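Local coordinates for putative extracellular solute-binding protein (Bordetella bronchiseptica, PDB 4P56), which binds mandelate and probably delivers it, or a related aromatic acid, to a TRAP transporter as its periplasmic solute-binding protein, at residues Glu197-Gly202 and Phe217-Ile222; Phe209-Leu214 and Ala279-Val284; Gln312-Ala317 and Lys321-Pro326. One frame throughout, in Å; residues are numbered along the deposited sequence.

Contact 1. Residues Glu197-Gly202 and Phe217-Ile222; sequences ELLSTG and FKLDSI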
loop_
_atom_site.group_PDB
_atom_site.type_symbol
_atom_site.label_atom_id
_atom_site.label_comp_id
_atom_site.label_asym_id
_atom_site.label_seq_id
_atom_site.Cartn_x
_atom_site.Cartn_y
_atom_site.Cartn_z
ATOM N N GLU A 197 5.748 18.667 1.184
ATOM C CA GLU A 197 6.733 19.601 0.649
ATOM C C GLU A 197 6.544 19.837 -0.865
ATOM O O GLU A 197 6.600 20.971 -1.362
ATOM C CB GLU A 197 8.155 19.095 0.931
ATOM C CG GLU A 197 9.240 19.917 0.285
ATOM C CD GLU A 197 9.429 21.251 0.967
ATOM O OE1 GLU A 197 8.657 21.554 1.897
ATOM O OE2 GLU A 197 10.349 21.999 0.577
ATOM N N LEU A 198 6.347 18.763 -1.609
ATOM C CA LEU A 198 6.268 18.867 -3.060
ATOM C C LEU A 198 5.011 19.617 -3.496
ATOM O O LEU A 198 5.008 20.303 -4.516
ATOM C CB LEU A 198 6.265 17.479 -3.694
ATOM C CG LEU A 198 7.599 16.736 -3.683
ATOM C CD1 LEU A 198 7.354 15.281 -4.012
ATOM C CD2 LEU A 198 8.588 17.357 -4.664
ATOM N N LEU A 199 3.929 19.444 -2.747
ATOM C CA LEU A 199 2.673 20.097 -3.087
ATOM C C LEU A 199 2.638 21.528 -2.587
ATOM O O LEU A 199 2.205 22.439 -3.309
ATOM C CB LEU A 199 1.483 19.325 -2.496
ATOM C CG LEU A 199 1.161 18.035 -3.260
ATOM C CD1 LEU A 199 0.248 17.161 -2.438
ATOM C CD2 LEU A 199 0.550 18.327 -4.622
ATOM N N SER A 200 3.063 21.727 -1.341
ATOM C CA SER A 200 3.033 23.074 -0.756
ATOM C C SER A 200 3.891 24.053 -1.553
ATOM O O SER A 200 3.537 25.231 -1.662
ATOM C CB SER A 200 3.474 23.060 0.700
ATOM O OG SER A 200 4.833 22.672 0.833
ATOM N N THR A 201 5.006 23.568 -2.115
ATOM C CA THR A 201 5.941 24.434 -2.844
ATOM C C THR A 201 5.568 24.598 -4.311
ATOM O O THR A 201 6.138 25.453 -5.017
ATOM C CB THR A 201 7.387 23.914 -2.782
ATOM O OG1 THR A 201 7.462 22.611 -3.383
ATOM C CG2 THR A 201 7.877 23.846 -1.341
ATOM N N GLY A 202 4.597 23.807 -4.761
ATOM C CA GLY A 202 4.147 23.839 -6.135
ATOM C C GLY A 202 5.006 23.080 -7.134
ATOM O O GLY A 202 4.855 23.296 -8.328
ATOM N N PHE A 217 -1.503 13.494 5.916
ATOM C CA PHE A 217 -0.337 14.216 5.415
ATOM C C PHE A 217 -0.578 15.743 5.344
ATOM O O PHE A 217 0.262 16.503 4.852
ATOM C CB PHE A 217 0.092 13.623 4.079
ATOM C CG PHE A 217 0.743 12.265 4.211
ATOM C CD1 PHE A 217 2.108 12.154 4.445
ATOM C CD2 PHE A 217 -0.005 11.115 4.132
ATOM C CE1 PHE A 217 2.709 10.903 4.568
ATOM C CE2 PHE A 217 0.589 9.854 4.271
ATOM C CZ PHE A 217 1.943 9.757 4.487
ATOM N N LYS A 218 -1.728 16.168 5.861
ATOM C CA LYS A 218 -2.066 17.579 6.022
ATOM C C LYS A 218 -2.120 18.308 4.698
ATOM O O LYS A 218 -1.626 19.434 4.572
ATOM C CB LYS A 218 -1.070 18.275 6.960
ATOM C CG LYS A 218 -1.065 17.720 8.377
ATOM C CD LYS A 218 0.116 18.273 9.165
ATOM C CE LYS A 218 0.700 17.246 10.133
ATOM N NZ LYS A 218 -0.068 17.142 11.412
ATOM N N LEU A 219 -2.736 17.678 3.707
ATOM C CA LEU A 219 -2.809 18.243 2.369
ATOM C C LEU A 219 -4.128 18.956 2.079
ATOM O O LEU A 219 -4.302 19.516 1.000
ATOM C CB LEU A 219 -2.638 17.126 1.337
ATOM C CG LEU A 219 -1.401 16.239 1.490
ATOM C CD1 LEU A 219 -1.354 15.175 0.407
ATOM C CD2 LEU A 219 -0.158 17.070 1.440
ATOM N N ASP A 220 -5.058 18.968 3.029
ATOM C CA ASP A 220 -6.408 19.406 2.701
ATOM C C ASP A 220 -6.595 20.926 2.682
ATOM O O ASP A 220 -7.697 21.411 2.428
ATOM C CB ASP A 220 -7.444 18.742 3.614
ATOM C CG ASP A 220 -7.101 18.841 5.081
ATOM O OD1 ASP A 220 -5.911 18.682 5.460
ATOM O OD2 ASP A 220 -8.046 19.061 5.861
ATOM N N SER A 221 -5.528 21.673 2.942
ATOM C CA SER A 221 -5.568 23.120 2.764
ATOM C C SER A 221 -4.867 23.543 1.480
ATOM O O SER A 221 -4.815 24.725 1.162
ATOM C CB SER A 221 -4.965 23.837 3.966
ATOM O OG SER A 221 -5.846 23.767 5.076
ATOM N N ILE A 222 -4.347 22.565 0.745
ATOM C CA ILE A 222 -3.697 22.783 -0.546
ATOM C C ILE A 222 -4.514 22.167 -1.692
ATOM O O ILE A 222 -4.766 22.796 -2.723
ATOM C CB ILE A 222 -2.326 22.098 -0.577
ATOM C CG1 ILE A 222 -1.369 22.738 0.442
ATOM C CG2 ILE A 222 -1.749 22.162 -1.969
ATOM C CD1 ILE A 222 -0.117 21.891 0.687
#
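This is a small apolar contact between helix 195-200 and the loop that leads from helix 211-216 to strand 225-228. Leu199 and Ile222 supply most of the touching surface. Leu199 CD1 rests against both methyls of Leu219, with Leu199 CD1 3.8 Å from Leu219 CD1. The two leucine side chains cross at about a right angle. Leu199 CB also lies 4.3 Å from Ile222 CG2, a looser contact. Ile222 also reaches the backbone of the helix. Its CG1 is anti to the carbonyl carbon (chi1 -65°), and Ile222 CD1 comes to 3.7 Å from Ser200 CA. Ser200 OG plays no part across the contact, because it bonds back to Tyr196 O. Gly202, with positive phi, closes the end of its helix in a Schellman motif, and Gly202 N is 3.1 Å from Leu199 O. Lys218 does the same after helix 211-216. Leu219 further touches Val207 and Phe209 of strand 206-210, and the neighbouring Phe217 touches the mandelate. No hydrogen bond joins the two segments. They meet through apolar packing, which sets no direction as a hydrogen bond would.

Contact 2. Residues Phe209-Leu214 and Ala279-Val284; sequences FPAESL and AAARKV. With RMN ((R)-mandelic acid), chain D.
Glu212 OE1 takes two bonds, from Ser213 OG and from His39 NE2. Ser213 OG donates to Glu212 OE1 at 2.7 Å and meets it from above the carboxylate plane, 49° out of it. Glu212 OE2 bonds to Ser216 OG, so both carboxylate oxygens have partners and the group is held against turning. The glutamate bends back to get there, with CG between the backbone N and the carbonyl carbon (chi1 72°).

Across the contact the chemistry is apolar. Ala281 CB sits 3.6 Å from Ala211 O and also near Glu212 CA. The small Ala281 lets the backbones come close; the CA atoms of Glu212 and Ala281 are 5.3 Å apart. One turn further on, Leu214 CD2 touches Val284 CG1 at 3.7 Å. Val215 packs on both Ala281 and Val284. The backbone N of Glu212 bonds to Asp278 OD1, a polar tie to helix 263-285. Arg282 forms salt bridges with Glu228 and Glu286.

The other side of 209-214 faces the ligand. Ser213 OG is 3.5 Å from C5 of the mandelate ring, and Phe209 CE1 is 3.6 Å from its carboxylate O11. Ser213 CB lies over one face of the Phe209 ring, near its rim. Arg170 makes a cation-pi contact with Phe209 and also bonds the mandelate. This is the strand-to-helix junction of a solute-binding pocket: strand 206-210 ends at the ligand, and helix 211-216 is backed by the long helix 263-285.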
loop_
_atom_site.group_PDB
_atom_site.type_symbol
_atom_site.label_atom_id
_atom_site.label_comp_id
_atom_site.label_asym_id
_atom_site.label_seq_id
_atom_site.Cartn_x
_atom_site.Cartn_y
_atom_site.Cartn_z
ATOM N N PHE A 209 -3.102 9.325 -3.913
ATOM C CA PHE A 209 -3.157 8.828 -2.535
ATOM C C PHE A 209 -4.536 8.209 -2.297
ATOM O O PHE A 209 -5.490 8.529 -3.020
ATOM C CB PHE A 209 -3.042 10.001 -1.568
ATOM C CG PHE A 209 -1.685 10.174 -0.924
ATOM C CD1 PHE A 209 -0.799 9.124 -0.783
ATOM C CD2 PHE A 209 -1.344 11.396 -0.395
ATOM C CE1 PHE A 209 0.420 9.306 -0.151
ATOM C CE2 PHE A 209 -0.110 11.587 0.237
ATOM C CZ PHE A 209 0.760 10.531 0.355
ATOM N N PRO A 210 -4.656 7.346 -1.273
ATOM C CA PRO A 210 -5.986 6.966 -0.807
ATOM C C PRO A 210 -6.578 8.115 0.011
ATOM O O PRO A 210 -5.878 9.081 0.308
ATOM C CB PRO A 210 -5.715 5.760 0.079
ATOM C CG PRO A 210 -4.383 6.083 0.699
ATOM C CD PRO A 210 -3.603 6.823 -0.382
ATOM N N ALA A 211 -7.861 8.038 0.321
ATOM C CA ALA A 211 -8.543 9.142 0.971
ATOM C C ALA A 211 -7.871 9.619 2.268
ATOM O O ALA A 211 -7.759 10.798 2.499
ATOM C CB ALA A 211 -9.957 8.762 1.245
ATOM N N GLU A 212 -7.459 8.690 3.126
ATOM C CA GLU A 212 -6.995 9.045 4.466
ATOM C C GLU A 212 -5.784 9.977 4.419
ATOM O O GLU A 212 -5.601 10.834 5.288
ATOM C CB GLU A 212 -6.669 7.779 5.292
ATOM C CG GLU A 212 -5.386 7.019 4.882
ATOM C CD GLU A 212 -4.100 7.691 5.436
ATOM O OE1 GLU A 212 -3.042 7.566 4.791
ATOM O OE2 GLU A 212 -4.181 8.370 6.471
ATOM N N SER A 213 -4.988 9.810 3.373
ATOM C CA SER A 213 -3.722 10.480 3.237
ATOM C C SER A 213 -3.908 11.974 3.020
ATOM O O SER A 213 -3.075 12.755 3.459
ATOM C CB SER A 213 -2.954 9.876 2.059
ATOM O OG SER A 213 -2.822 8.465 2.221
ATOM N N LEU A 214 -5.009 12.361 2.382
ATOM C CA LEU A 214 -5.352 13.776 2.255
ATOM C C LEU A 214 -5.257 14.464 3.615
ATOM O O LEU A 214 -4.816 15.614 3.731
ATOM C CB LEU A 214 -6.776 13.913 1.696
ATOM C CG LEU A 214 -7.338 15.324 1.598
ATOM C CD1 LEU A 214 -6.709 16.047 0.427
ATOM C CD2 LEU A 214 -8.866 15.302 1.457
ATOM N N ALA A 279 -12.697 6.288 5.796
ATOM C CA ALA A 279 -14.083 6.668 6.005
ATOM C C ALA A 279 -14.142 7.983 6.785
ATOM O O ALA A 279 -14.952 8.868 6.481
ATOM C CB ALA A 279 -14.816 5.561 6.745
ATOM N N ALA A 280 -13.270 8.131 7.773
ATOM C CA ALA A 280 -13.189 9.391 8.537
ATOM C C ALA A 280 -12.864 10.586 7.633
ATOM O O ALA A 280 -13.370 11.705 7.831
ATOM C CB ALA A 280 -12.128 9.265 9.645
ATOM N N ALA A 281 -12.021 10.345 6.640
ATOM C CA ALA A 281 -11.552 11.411 5.748
ATOM C C ALA A 281 -12.630 11.938 4.818
ATOM O O ALA A 281 -12.466 12.998 4.226
ATOM C CB ALA A 281 -10.376 10.922 4.923
ATOM N N ARG A 282 -13.711 11.188 4.655
ATOM C CA ARG A 282 -14.793 11.636 3.816
ATOM C C ARG A 282 -15.438 12.918 4.351
ATOM O O ARG A 282 -15.985 13.684 3.584
ATOM C CB ARG A 282 -15.834 10.543 3.634
ATOM C CG ARG A 282 -15.291 9.329 2.886
ATOM C CD ARG A 282 -16.384 8.650 2.069
ATOM N NE ARG A 282 -16.807 9.457 0.921
ATOM C CZ ARG A 282 -16.148 9.527 -0.239
ATOM N NH1 ARG A 282 -15.015 8.872 -0.408
ATOM N NH2 ARG A 282 -16.622 10.279 -1.232
ATOM N N LYS A 283 -15.359 13.187 5.643
ATOM C CA LYS A 283 -15.945 14.447 6.110
ATOM C C LYS A 283 -15.229 15.603 5.409
ATOM O O LYS A 283 -15.845 16.613 5.072
ATOM C CB LYS A 283 -15.855 14.615 7.620
ATOM C CG LYS A 283 -16.551 15.896 8.113
ATOM C CD LYS A 283 -17.986 16.023 7.568
ATOM C CE LYS A 283 -18.844 17.039 8.358
ATOM N NZ LYS A 283 -18.390 18.456 8.220
ATOM N N VAL A 284 -13.926 15.458 5.185
ATOM C CA VAL A 284 -13.193 16.475 4.451
ATOM C C VAL A 284 -13.470 16.392 2.946
ATOM O O VAL A 284 -13.703 17.417 2.304
ATOM C CB VAL A 284 -11.663 16.353 4.670
ATOM C CG1 VAL A 284 -10.909 17.329 3.768
ATOM C CG2 VAL A 284 -11.321 16.612 6.113
HETATM C C1 RMN D . 1.583 5.203 0.704
HETATM C C2 RMN D . 2.336 5.065 1.861
HETATM C C3 RMN D . 1.833 5.473 3.083
HETATM C C4 RMN D . 0.584 6.064 3.161
HETATM C C5 RMN D . -0.172 6.217 2.003
HETATM C C6 RMN D . 0.332 5.784 0.787
HETATM C C7 RMN D . 2.142 4.775 -0.626
HETATM C C10 RMN D . 2.518 6.000 -1.404
HETATM O O8 RMN D . 1.224 4.107 -1.403
HETATM O O11 RMN D . 1.687 6.593 -2.175
HETATM O O12 RMN D . 3.674 6.494 -1.247
#

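Contact 3. Residues Gln312-Ala317 and Lys321-Pro326; sequences QAWLDA and KGIDGP
Trp314 meets Gly325 across the turn between two consecutive helices, four residues after the first of them begins. Trp314 has CG anti to the backbone N (chi1 -179°), which places the six-membered ring beside Gly325. Gly325 O lies at the ring's edge, in its plane, 3.4 Å from Trp314 CZ3. Trp314 CH2 also comes near Ile323 CD1, at 4.5 Å. The indole N-H is used elsewhere, on Leu101 O.

Leu315 follows and covers the start of the next helix. Its CD2 touches the peptide between Gly325 and Pro326, with Leu315 CD2 3.8 Å from Pro326 N. The same methyl, Leu315 CD2, reaches Pro326 CD at 3.9 Å. Gly325 has no side chain, and its CA lies 5.4 Å from the CA of Leu315.

Asp316 is bonded within its own helix. Gln312 NE2 donates to Asp316 OD1 at 2.7 Å, with the acceptor almost in the amide plane. Gln312 NE2 approaches from above the carboxylate plane, 45° out of it. The bond spans one turn, between two exposed residues.

Ala317 closes the segment. Lys321 N donates to Ala317 O at 2.9 Å, with an N-H...acceptor angle of 142°. Lys321 CG folds over the same oxygen. Gly322, with positive phi, then ends the helix in a Schellman motif, and Asp324 caps the next one through Ala327 N.

The corner thus joins helix 310-320 to helix 325-340. Trp314 also touches Ala328 and Leu329 of helix 325-340 and the loop residue Lys103.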
loop_
_atom_site.group_PDB
_atom_site.type_symbol
_atom_site.label_atom_id
_atom_site.label_comp_id
_atom_site.label_asym_id
_atom_site.label_seq_id
_atom_site.Cartn_x
_atom_site.Cartn_y
_atom_site.Cartn_z
ATOM N N GLN A 312 -1.256 -8.239 -18.809
ATOM C CA GLN A 312 -0.340 -9.097 -19.565
ATOM C C GLN A 312 1.116 -8.879 -19.127
ATOM O O GLN A 312 1.877 -9.841 -19.022
ATOM C CB GLN A 312 -0.515 -8.920 -21.094
ATOM C CG GLN A 312 0.337 -9.872 -21.949
ATOM C CD GLN A 312 -0.038 -11.316 -21.707
ATOM O OE1 GLN A 312 -1.211 -11.668 -21.756
ATOM N NE2 GLN A 312 0.944 -12.148 -21.403
ATOM N N ALA A 313 1.498 -7.634 -18.846
ATOM C CA ALA A 313 2.800 -7.370 -18.268
ATOM C C ALA A 313 2.996 -8.206 -17.008
ATOM O O ALA A 313 4.051 -8.798 -16.808
ATOM C CB ALA A 313 2.968 -5.875 -17.936
ATOM N N TRP A 314 1.993 -8.238 -16.134
ATOM C CA TRP A 314 2.113 -9.009 -14.918
ATOM C C TRP A 314 2.159 -10.518 -15.219
ATOM O O TRP A 314 2.981 -11.240 -14.662
ATOM C CB TRP A 314 0.968 -8.688 -13.940
ATOM C CG TRP A 314 1.104 -9.440 -12.724
ATOM C CD1 TRP A 314 1.852 -9.094 -11.613
ATOM C CD2 TRP A 314 0.517 -10.713 -12.429
ATOM N NE1 TRP A 314 1.783 -10.098 -10.698
ATOM C CE2 TRP A 314 0.962 -11.092 -11.161
ATOM C CE3 TRP A 314 -0.347 -11.566 -13.116
ATOM C CZ2 TRP A 314 0.576 -12.286 -10.559
ATOM C CZ3 TRP A 314 -0.726 -12.744 -12.525
ATOM C CH2 TRP A 314 -0.264 -13.096 -11.257
ATOM N N LEU A 315 1.276 -10.998 -16.089
ATOM C CA LEU A 315 1.351 -12.399 -16.501
ATOM C C LEU A 315 2.753 -12.761 -16.998
ATOM O O LEU A 315 3.303 -13.822 -16.649
ATOM C CB LEU A 315 0.292 -12.687 -17.570
ATOM C CG LEU A 315 -1.131 -12.712 -17.002
ATOM C CD1 LEU A 315 -2.144 -12.725 -18.156
ATOM C CD2 LEU A 315 -1.384 -13.921 -16.091
ATOM N N ASP A 316 3.351 -11.886 -17.802
ATOM C CA ASP A 316 4.675 -12.201 -18.365
ATOM C C ASP A 316 5.721 -12.320 -17.253
ATOM O O ASP A 316 6.612 -13.174 -17.321
ATOM C CB ASP A 316 5.135 -11.128 -19.355
ATOM C CG ASP A 316 4.343 -11.134 -20.665
ATOM O OD1 ASP A 316 3.655 -12.133 -20.997
ATOM O OD2 ASP A 316 4.421 -10.099 -21.370
ATOM N N ALA A 317 5.607 -11.465 -16.237
ATOM C CA ALA A 317 6.532 -11.465 -15.082
ATOM C C ALA A 317 6.301 -12.708 -14.236
ATOM O O ALA A 317 7.254 -13.325 -13.726
ATOM C CB ALA A 317 6.350 -10.179 -14.235
ATOM N N LYS A 321 8.934 -15.697 -13.374
ATOM C CA LYS A 321 9.274 -16.084 -12.028
ATOM C C LYS A 321 8.864 -17.511 -11.712
ATOM O O LYS A 321 9.025 -17.964 -10.568
ATOM C CB LYS A 321 8.623 -15.151 -10.998
ATOM C CG LYS A 321 9.217 -13.761 -10.968
ATOM C CD LYS A 321 10.656 -13.762 -10.448
ATOM C CE LYS A 321 11.136 -12.324 -10.191
ATOM N NZ LYS A 321 12.523 -12.211 -9.676
ATOM N N GLY A 322 8.303 -18.220 -12.681
ATOM C CA GLY A 322 8.014 -19.623 -12.470
ATOM C C GLY A 322 6.738 -19.880 -11.685
ATOM O O GLY A 322 6.541 -20.960 -11.153
ATOM N N ILE A 323 5.851 -18.906 -11.624
ATOM C CA ILE A 323 4.594 -19.129 -10.896
ATOM C C ILE A 323 3.421 -19.279 -11.844
ATOM O O ILE A 323 3.530 -18.951 -13.041
ATOM C CB ILE A 323 4.310 -18.013 -9.900
ATOM C CG1 ILE A 323 3.936 -16.746 -10.629
ATOM C CG2 ILE A 323 5.470 -17.795 -8.929
ATOM C CD1 ILE A 323 2.479 -16.541 -10.563
ATOM N N ASP A 324 2.306 -19.792 -11.311
ATOM C CA ASP A 324 1.057 -19.929 -12.067
ATOM C C ASP A 324 0.250 -18.613 -12.106
ATOM O O ASP A 324 -0.612 -18.352 -11.268
ATOM C CB ASP A 324 0.186 -21.048 -11.495
ATOM C CG ASP A 324 -0.963 -21.435 -12.438
ATOM O OD1 ASP A 324 -1.311 -20.645 -13.348
ATOM O OD2 ASP A 324 -1.533 -22.520 -12.242
ATOM N N GLY A 325 0.559 -17.810 -13.102
ATOM C CA GLY A 325 0.024 -16.466 -13.223
ATOM C C GLY A 325 -1.488 -16.495 -13.314
ATOM O O GLY A 325 -2.150 -15.829 -12.529
ATOM N N PRO A 326 -2.033 -17.243 -14.291
ATOM C CA PRO A 326 -3.484 -17.276 -14.484
ATOM C C PRO A 326 -4.213 -17.779 -13.256
ATOM O O PRO A 326 -5.266 -17.231 -12.963
ATOM C CB PRO A 326 -3.656 -18.208 -15.704
ATOM C CG PRO A 326 -2.435 -17.897 -16.524
ATOM C CD PRO A 326 -1.317 -17.724 -15.489
#

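Overall arrangement
Contacts 1 and 2 are neighbours, with centres about 15 Å apart, and their segments alternate along the chain. Helix 211-216 links them: Leu219 N probably bonds Leu214 O. Asp220 also rests on Val284. Contact 2 is buried, while contacts 1 and 3 are only partly so. The first two each hold residues of the mandelate pocket, Phe217 in one and Phe209 and Ser213 in the other. Contact 3 lies on the opposite side of the chain's centre, about 33 Å from contact 2 between centres, and joins consecutive helices. It alone has a hydrogen bond across its segments; contacts 1 and 2 meet through apolar packing.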